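Side-chain contact in sister chromatid cohesion protein (Chaetomium thermophilum, PDB 5T8V), which probably loads cohesin onto chromatin, the chain being the C-terminal, HEAT-repeat part of the cohesin loader Scc2: residues Met258-Ile261 with Cys262-Leu266. Sequence-based numbering, arbitrary orientation.
Sequences MDMI and CQIFL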
loop_
_atom_site.group_PDB
_atom_site.type_symbol
_atom_site.label_atom_id
_atom_site.label_comp_id
_atom_site.label_asym_id
_atom_site.label_seq_id
_atom_site.Cartn_x
_atom_site.Cartn_y
_atom_site.Cartn_z
ATOM N N MET A 258 -27.372 -31.570 -17.263
ATOM C CA MET A 258 -27.266 -31.130 -15.875
ATOM C C MET A 258 -28.295 -31.832 -14.996
ATOM O O MET A 258 -27.971 -32.318 -13.905
ATOM C CB MET A 258 -27.431 -29.615 -15.796
ATOM C CG MET A 258 -26.269 -28.854 -16.402
ATOM S SD MET A 258 -26.462 -27.071 -16.269
ATOM C CE MET A 258 -24.911 -26.515 -16.970
ATOM N N ASP A 259 -29.546 -31.897 -15.458
ATOM C CA ASP A 259 -30.574 -32.607 -14.702
ATOM C C ASP A 259 -30.159 -34.048 -14.440
ATOM O O ASP A 259 -30.291 -34.552 -13.317
ATOM C CB ASP A 259 -31.904 -32.561 -15.455
ATOM C CG ASP A 259 -32.518 -31.176 -15.468
ATOM O OD1 ASP A 259 -31.876 -30.237 -14.953
ATOM O OD2 ASP A 259 -33.639 -31.026 -15.998
ATOM N N MET A 260 -29.645 -34.728 -15.466
ATOM C CA MET A 260 -29.267 -36.129 -15.308
ATOM C C MET A 260 -28.161 -36.286 -14.270
ATOM O O MET A 260 -28.227 -37.168 -13.404
ATOM C CB MET A 260 -28.828 -36.700 -16.657
ATOM C CG MET A 260 -28.643 -38.208 -16.656
ATOM S SD MET A 260 -28.225 -38.868 -18.279
ATOM C CE MET A 260 -29.748 -38.583 -19.175
ATOM N N ILE A 261 -27.134 -35.434 -14.338
ATOM C CA ILE A 261 -26.026 -35.542 -13.394
ATOM C C ILE A 261 -26.501 -35.252 -11.977
ATOM O O ILE A 261 -26.054 -35.891 -11.021
ATOM C CB ILE A 261 -24.872 -34.609 -13.800
ATOM C CG1 ILE A 261 -24.317 -35.016 -15.167
ATOM C CG2 ILE A 261 -23.762 -34.653 -12.743
ATOM C CD1 ILE A 261 -23.267 -34.069 -15.720
ATOM N N CYS A 262 -27.391 -34.273 -11.812
ATOM C CA CYS A 262 -27.950 -34.016 -10.488
ATOM C C CYS A 262 -28.713 -35.228 -9.974
ATOM O O CYS A 262 -28.644 -35.560 -8.783
ATOM C CB CYS A 262 -28.859 -32.790 -10.524
ATOM S SG CYS A 262 -27.966 -31.245 -10.723
ATOM N N GLN A 263 -29.449 -35.904 -10.856
ATOM C CA GLN A 263 -30.195 -37.085 -10.438
ATOM C C GLN A 263 -29.256 -38.190 -9.973
ATOM O O GLN A 263 -29.406 -38.719 -8.867
ATOM C CB GLN A 263 -31.084 -37.567 -11.580
ATOM C CG GLN A 263 -32.476 -36.991 -11.519
ATOM C CD GLN A 263 -33.363 -37.757 -10.568
ATOM O OE1 GLN A 263 -33.831 -38.843 -10.894
ATOM N NE2 GLN A 263 -33.592 -37.204 -9.384
ATOM N N ILE A 264 -28.278 -38.553 -10.806
ATOM C CA ILE A 264 -27.310 -39.572 -10.405
ATOM C C ILE A 264 -26.637 -39.175 -9.096
ATOM O O ILE A 264 -26.466 -40.000 -8.189
ATOM C CB ILE A 264 -26.279 -39.796 -11.528
ATOM C CG1 ILE A 264 -26.979 -40.276 -12.803
ATOM C CG2 ILE A 264 -25.211 -40.802 -11.086
ATOM C CD1 ILE A 264 -26.066 -40.380 -14.014
ATOM N N PHE A 265 -26.254 -37.903 -8.978
ATOM C CA PHE A 265 -25.585 -37.415 -7.778
ATOM C C PHE A 265 -26.467 -37.558 -6.546
ATOM O O PHE A 265 -25.963 -37.817 -5.447
ATOM C CB PHE A 265 -25.184 -35.953 -7.985
ATOM C CG PHE A 265 -24.462 -35.339 -6.821
ATOM C CD1 PHE A 265 -25.165 -34.741 -5.788
ATOM C CD2 PHE A 265 -23.079 -35.335 -6.772
ATOM C CE1 PHE A 265 -24.505 -34.168 -4.723
ATOM C CE2 PHE A 265 -22.413 -34.759 -5.706
ATOM C CZ PHE A 265 -23.128 -34.175 -4.682
ATOM N N LEU A 266 -27.779 -37.400 -6.708
ATOM C CA LEU A 266 -28.684 -37.407 -5.566
ATOM C C LEU A 266 -28.999 -38.824 -5.098
ATOM O O LEU A 266 -29.001 -39.094 -3.892
ATOM C CB LEU A 266 -29.967 -36.662 -5.934
ATOM C CG LEU A 266 -31.118 -36.636 -4.930
ATOM C CD1 LEU A 266 -31.909 -35.360 -5.113
ATOM C CD2 LEU A 266 -32.040 -37.843 -5.102
#
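Met260 and Ile264, one helical turn apart, make the apolar side-chain contact of this piece of helix 247-267: CG of Met260 lies 4.3 Å from CD1 of Ile264. The Ile264 branch carrying CD1 stands anti to the carbonyl carbon (chi1 -61°), which turns it back along the helix and lays CG1 3.4 Å from Met260 O. From this side Met260 packs on Leu204 and Ser208 of helix 190-213, and Ile264 on Ile211 of the same helix.

Four successive backbone hydrogen bonds join the two halves: Cys262 N to Met258 O, Gln263 N to Asp259 O, Ile264 N to Met260 O and Phe265 N to Ile261 O, each 2.9 Å. Those from Cys262 and Ile264 are the straighter pair, with N-H...O angles of 167° and 174°; those from Gln263 and Phe265 bend more.

A side chain also rests on a carbonyl of the preceding turn. Cys262 SG, folded back beside its own backbone N, comes 3.4 Å from Met258 O. The Phe265 ring meets Ile275 and Ile276 of helix 272-282, where Ile261 also packs.

The charged group is that of Asp259: its OD1 forms a salt bridge with Arg312 of helix 305-315, whose Leu313 touches Cys262. Near the end of the helix, Arg272 donates hydrogen bonds from NE to the carbonyl oxygen of Phe265 and from NH2 to that of Leu266. The arrangement is regular alpha-helical i to i+4 bonding in a largely buried piece of helix, packed among neighbouring helices as in the alpha-solenoid of a HEAT-repeat protein.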